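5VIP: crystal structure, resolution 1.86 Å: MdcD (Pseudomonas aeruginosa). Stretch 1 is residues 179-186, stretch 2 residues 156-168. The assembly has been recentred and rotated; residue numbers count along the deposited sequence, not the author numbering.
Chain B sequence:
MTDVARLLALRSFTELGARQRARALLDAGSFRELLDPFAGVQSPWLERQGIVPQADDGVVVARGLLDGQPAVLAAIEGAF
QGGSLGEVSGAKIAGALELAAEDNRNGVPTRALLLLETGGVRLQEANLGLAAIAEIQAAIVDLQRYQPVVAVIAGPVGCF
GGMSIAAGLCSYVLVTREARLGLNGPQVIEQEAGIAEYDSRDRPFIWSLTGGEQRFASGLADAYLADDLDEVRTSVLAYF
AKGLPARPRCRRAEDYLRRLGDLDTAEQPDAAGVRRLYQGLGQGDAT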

ATOM      1  N   ALA B 179      -8.298   5.086 -19.298  1.00 22.21           N
ATOM      2  CA  ALA B 179      -7.826   4.820 -17.949  1.00 20.65           C
ATOM      3  C   ALA B 179      -7.034   5.988 -17.408  1.00 21.25           C
ATOM      4  O   ALA B 179      -6.283   6.625 -18.148  1.00 19.40           O
ATOM      5  CB  ALA B 179      -6.957   3.577 -17.926  1.00 17.01           C
ATOM      6  N   ARG B 180      -7.182   6.226 -16.107  1.00 16.97           N
ATOM      7  CA  ARG B 180      -6.249   7.046 -15.346  1.00 16.56           C
ATOM      8  C   ARG B 180      -5.699   6.256 -14.158  1.00 15.94           C
ATOM      9  O   ARG B 180      -6.411   5.469 -13.546  1.00 18.66           O
ATOM     10  CB  ARG B 180      -6.924   8.330 -14.863  1.00 20.36           C
ATOM     11  CG  ARG B 180      -7.324   9.286 -15.988  1.00 25.44           C
ATOM     12  CD  ARG B 180      -8.224  10.413 -15.454  1.00 35.68           C
ATOM     13  NE  ARG B 180      -9.463   9.893 -14.863  1.00 39.76           N
ATOM     14  CZ  ARG B 180     -10.051  10.392 -13.773  1.00 34.65           C
ATOM     15  NH1 ARG B 180      -9.515  11.423 -13.132  1.00 39.77           N
ATOM     16  NH2 ARG B 180     -11.171   9.846 -13.313  1.00 35.35           N
ATOM     17  N   LEU B 181      -4.424   6.469 -13.842  1.00 17.36           N
ATOM     18  CA  LEU B 181      -3.771   5.796 -12.722  1.00 18.23           C
ATOM     19  C   LEU B 181      -2.902   6.784 -11.968  1.00 16.26           C
ATOM     20  O   LEU B 181      -2.008   7.387 -12.546  1.00 18.29           O
ATOM     21  CB  LEU B 181      -2.910   4.631 -13.217  1.00 15.33           C
ATOM     22  CG  LEU B 181      -1.986   3.906 -12.237  1.00 18.99           C
ATOM     23  CD1 LEU B 181      -2.776   3.243 -11.088  1.00 16.48           C
ATOM     24  CD2 LEU B 181      -1.166   2.856 -13.015  1.00 15.46           C
ATOM     25  N   GLY B 182      -3.139   6.946 -10.680  1.00 18.53           N
ATOM     26  CA  GLY B 182      -2.292   7.851  -9.925  1.00 19.63           C
ATOM     27  C   GLY B 182      -2.562   7.756  -8.443  1.00 19.71           C
ATOM     28  O   GLY B 182      -3.521   7.115  -8.021  1.00 20.79           O
ATOM     29  N   LEU B 183      -1.718   8.402  -7.650  1.00 17.92           N
ATOM     30  CA  LEU B 183      -1.876   8.337  -6.211  1.00 18.26           C
ATOM     31  C   LEU B 183      -2.974   9.297  -5.747  1.00 22.25           C
ATOM     32  O   LEU B 183      -3.922   8.894  -5.068  1.00 20.60           O
ATOM     33  CB  LEU B 183      -0.553   8.649  -5.525  1.00 17.42           C
ATOM     34  CG  LEU B 183      -0.562   8.555  -3.997  1.00 20.27           C
ATOM     35  CD1 LEU B 183      -1.054   7.188  -3.544  1.00 22.07           C
ATOM     36  CD2 LEU B 183       0.832   8.835  -3.469  1.00 20.63           C
ATOM     37  N   ASN B 184      -2.849  10.556  -6.150  1.00 19.87           N
ATOM     38  CA  ASN B 184      -3.792  11.605  -5.761  1.00 20.84           C
ATOM     39  C   ASN B 184      -4.702  12.041  -6.908  1.00 21.67           C
ATOM     40  O   ASN B 184      -4.230  12.287  -8.015  1.00 21.87           O
ATOM     41  CB  ASN B 184      -3.018  12.816  -5.235  1.00 23.32           C
ATOM     42  CG  ASN B 184      -2.152  12.471  -4.038  1.00 25.86           C
ATOM     43  OD1 ASN B 184      -2.630  11.880  -3.070  1.00 30.27           O
ATOM     44  ND2 ASN B 184      -0.867  12.813  -4.107  1.00 25.96           N
ATOM     45  N   GLY B 185      -6.000  12.165  -6.635  1.00 24.88           N
ATOM     46  CA  GLY B 185      -6.948  12.613  -7.646  1.00 28.32           C
ATOM     47  C   GLY B 185      -6.777  14.084  -7.994  1.00 31.18           C
ATOM     48  O   GLY B 185      -6.070  14.811  -7.294  1.00 28.94           O
ATOM     49  N   PRO B 186      -7.434  14.538  -9.076  1.00 33.74           N
ATOM     50  CA  PRO B 186      -7.334  15.926  -9.552  1.00 33.89           C
ATOM     51  C   PRO B 186      -7.731  16.938  -8.486  1.00 37.58           C
ATOM     52  O   PRO B 186      -7.041  17.951  -8.287  1.00 34.77           O
ATOM     53  CB  PRO B 186      -8.324  15.978 -10.723  1.00 32.92           C
ATOM     54  CG  PRO B 186      -8.502  14.559 -11.136  1.00 35.56           C
ATOM     55  CD  PRO B 186      -8.377  13.747  -9.883  1.00 33.84           C
TER
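Stretch 2, residues 156-168: PVGCFGGMSIAAG

Stretch 2 lies beside stretch 1 as a short parallel strand pairing that runs into a helix, with side chains packed on both faces of the pairing. The two stretches run in the same direction. Alpha carbons pair in register, with CA to CA distances of 4.6 Å for Arg180 and Gly158, 4.8 Å for Leu181 and Cys159, and 4.8 Å for Leu183 and Gly161.

Two good backbone hydrogen bonds flank Leu181. Cys159 N donates to Arg180 O at 2.8 Å, and Gly182 N donates to Cys159 O at 3.0 Å. Farther on, Gly161 N donates to Leu183 O at 2.9 Å and makes a weak bond to Gly182 O at 3.5 Å. Phe160 CA also approaches Gly182 O, at 3.1 Å, in a CA-H...O contact.

Gly158 has positive phi (74°). A CB there would clash with Arg180 O. Gly161, at phi 90° and psi -157°, has backbone angles that call for glycine. Ser164 OG donates to Gly161 O of its own stretch at 2.7 Å.

Phe160 is extensively covered by stretch 1. Gly182 N lies over one face of its ring, where the lack of a side chain leaves room. Arg180 CB is 3.7 Å from Phe160 CZ, and Gly185 CA is 3.8 Å from Phe160 CD2. The Arg180 guanidinium has Phe160 CE1 over one face, and its NH2 is 3.3 Å from Val157 O.

Leu181 and Cys159 lie on the face of the strand pairing away from the Phe160 side chain. Leu181 CD1 lies 3.9 Å from Cys159 CB, 3.8 Å from Ser164 CB and 3.9 Å from Ala167 CB, so it reaches the helix. Leu183 CD1 meets Ile165 CG1 at 3.9 Å.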

ATOM      1  N   PRO B 156     -14.227   3.823 -16.575  1.00 25.64           N
ATOM      2  CA  PRO B 156     -14.018   5.280 -16.578  1.00 24.37           C
ATOM      3  C   PRO B 156     -13.535   5.885 -15.250  1.00 25.17           C
ATOM      4  O   PRO B 156     -13.057   7.016 -15.245  1.00 27.89           O
ATOM      5  CB  PRO B 156     -15.407   5.818 -16.929  1.00 25.01           C
ATOM      6  CG  PRO B 156     -16.348   4.798 -16.341  1.00 28.58           C
ATOM      7  CD  PRO B 156     -15.651   3.459 -16.434  1.00 27.27           C
ATOM      8  N   VAL B 157     -13.658   5.165 -14.142  1.00 19.27           N
ATOM      9  CA  VAL B 157     -13.200   5.702 -12.870  1.00 23.41           C
ATOM     10  C   VAL B 157     -11.666   5.746 -12.831  1.00 23.70           C
ATOM     11  O   VAL B 157     -11.068   6.722 -12.372  1.00 20.51           O
ATOM     12  CB  VAL B 157     -13.738   4.880 -11.678  1.00 22.24           C
ATOM     13  CG1 VAL B 157     -13.145   5.365 -10.371  1.00 21.04           C
ATOM     14  CG2 VAL B 157     -15.262   4.938 -11.630  1.00 31.12           C
ATOM     15  N   GLY B 158     -11.025   4.706 -13.355  1.00 19.76           N
ATOM     16  CA  GLY B 158      -9.585   4.599 -13.229  1.00 19.84           C
ATOM     17  C   GLY B 158      -9.205   4.209 -11.809  1.00 17.73           C
ATOM     18  O   GLY B 158     -10.044   3.734 -11.036  1.00 21.14           O
ATOM     19  N   CYS B 159      -7.940   4.402 -11.454  1.00 17.88           N
ATOM     20  CA  CYS B 159      -7.430   3.884 -10.191  1.00 15.70           C
ATOM     21  C   CYS B 159      -6.622   4.931  -9.445  1.00 17.15           C
ATOM     22  O   CYS B 159      -5.549   5.329  -9.905  1.00 16.30           O
ATOM     23  CB  CYS B 159      -6.563   2.642 -10.444  1.00 17.16           C
ATOM     24  SG  CYS B 159      -5.944   1.837  -8.955  1.00 19.71           S
ATOM     25  N   PHE B 160      -7.131   5.349  -8.288  1.00 17.66           N
ATOM     26  CA  PHE B 160      -6.502   6.372  -7.465  1.00 18.77           C
ATOM     27  C   PHE B 160      -6.458   5.928  -6.018  1.00 16.76           C
ATOM     28  O   PHE B 160      -7.226   5.058  -5.601  1.00 22.08           O
ATOM     29  CB  PHE B 160      -7.254   7.715  -7.576  1.00 18.03           C
ATOM     30  CG  PHE B 160      -7.069   8.397  -8.895  1.00 18.31           C
ATOM     31  CD1 PHE B 160      -7.925   8.134  -9.954  1.00 22.51           C
ATOM     32  CD2 PHE B 160      -6.017   9.272  -9.091  1.00 20.36           C
ATOM     33  CE1 PHE B 160      -7.738   8.758 -11.187  1.00 23.89           C
ATOM     34  CE2 PHE B 160      -5.822   9.894 -10.313  1.00 26.19           C
ATOM     35  CZ  PHE B 160      -6.681   9.638 -11.364  1.00 21.71           C
ATOM     36  N   GLY B 161      -5.562   6.530  -5.254  1.00 19.33           N
ATOM     37  CA  GLY B 161      -5.495   6.277  -3.827  1.00 19.08           C
ATOM     38  C   GLY B 161      -4.568   5.122  -3.503  1.00 19.40           C
ATOM     39  O   GLY B 161      -3.666   4.786  -4.291  1.00 19.28           O
ATOM     40  N   GLY B 162      -4.791   4.518  -2.341  1.00 19.49           N
ATOM     41  CA  GLY B 162      -3.976   3.415  -1.874  1.00 19.36           C
ATOM     42  C   GLY B 162      -3.943   2.250  -2.844  1.00 17.23           C
ATOM     43  O   GLY B 162      -2.967   1.501  -2.899  1.00 16.76           O
HETATM   44  N   MSE B 163      -5.004   2.079  -3.616  1.00 16.52           N
HETATM   45  CA  MSE B 163      -5.016   0.969  -4.576  1.00 17.03           C
HETATM   46  C   MSE B 163      -4.120   1.236  -5.791  1.00 16.24           C
HETATM   47  O   MSE B 163      -3.798   0.312  -6.535  1.00 16.62           O
HETATM   48  CB  MSE B 163      -6.450   0.669  -5.012  1.00 18.65           C
HETATM   49  CG  MSE B 163      -7.264  -0.094  -3.945  1.00 25.60           C
HETATM   50 SE   MSE B 163      -6.433  -1.816  -3.423  1.00 27.46          SE
HETATM   51  CE  MSE B 163      -6.648  -2.771  -5.072  1.00 13.28           C
ATOM     52  N   SER B 164      -3.680   2.481  -5.986  1.00 14.51           N
ATOM     53  CA  SER B 164      -2.725   2.744  -7.070  1.00 15.85           C
ATOM     54  C   SER B 164      -1.345   2.251  -6.670  1.00 16.01           C
ATOM     55  O   SER B 164      -0.514   1.898  -7.518  1.00 12.99           O
ATOM     56  CB  SER B 164      -2.675   4.230  -7.421  1.00 16.03           C
ATOM     57  OG  SER B 164      -2.019   4.975  -6.386  1.00 22.48           O
ATOM     58  N   ILE B 165      -1.089   2.243  -5.368  1.00 13.25           N
ATOM     59  CA  ILE B 165       0.152   1.684  -4.856  1.00 14.18           C
ATOM     60  C   ILE B 165       0.110   0.163  -5.049  1.00 15.50           C
ATOM     61  O   ILE B 165       1.114  -0.457  -5.407  1.00 14.80           O
ATOM     62  CB  ILE B 165       0.361   2.057  -3.369  1.00 13.90           C
ATOM     63  CG1 ILE B 165       0.471   3.583  -3.227  1.00 16.49           C
ATOM     64  CG2 ILE B 165       1.590   1.348  -2.794  1.00 14.82           C
ATOM     65  CD1 ILE B 165       0.589   4.082  -1.758  1.00 16.79           C
ATOM     66  N   ALA B 166      -1.064  -0.429  -4.830  1.00 14.18           N
ATOM     67  CA  ALA B 166      -1.259  -1.861  -5.108  1.00 17.53           C
ATOM     68  C   ALA B 166      -1.004  -2.150  -6.586  1.00 12.51           C
ATOM     69  O   ALA B 166      -0.354  -3.128  -6.929  1.00 13.53           O
ATOM     70  CB  ALA B 166      -2.665  -2.311  -4.711  1.00 15.20           C
ATOM     71  N   ALA B 167      -1.511  -1.290  -7.459  1.00 15.54           N
ATOM     72  CA  ALA B 167      -1.278  -1.443  -8.892  1.00 14.25           C
ATOM     73  C   ALA B 167       0.228  -1.423  -9.179  1.00 15.53           C
ATOM     74  O   ALA B 167       0.741  -2.229  -9.966  1.00 15.80           O
ATOM     75  CB  ALA B 167      -2.000  -0.337  -9.672  1.00 15.80           C
ATOM     76  N   GLY B 168       0.936  -0.513  -8.516  1.00 13.92           N
ATOM     77  CA  GLY B 168       2.378  -0.390  -8.678  1.00 12.82           C
ATOM     78  C   GLY B 168       3.142  -1.629  -8.220  1.00 16.61           C
ATOM     79  O   GLY B 168       4.276  -1.838  -8.643  1.00 14.15           O
TER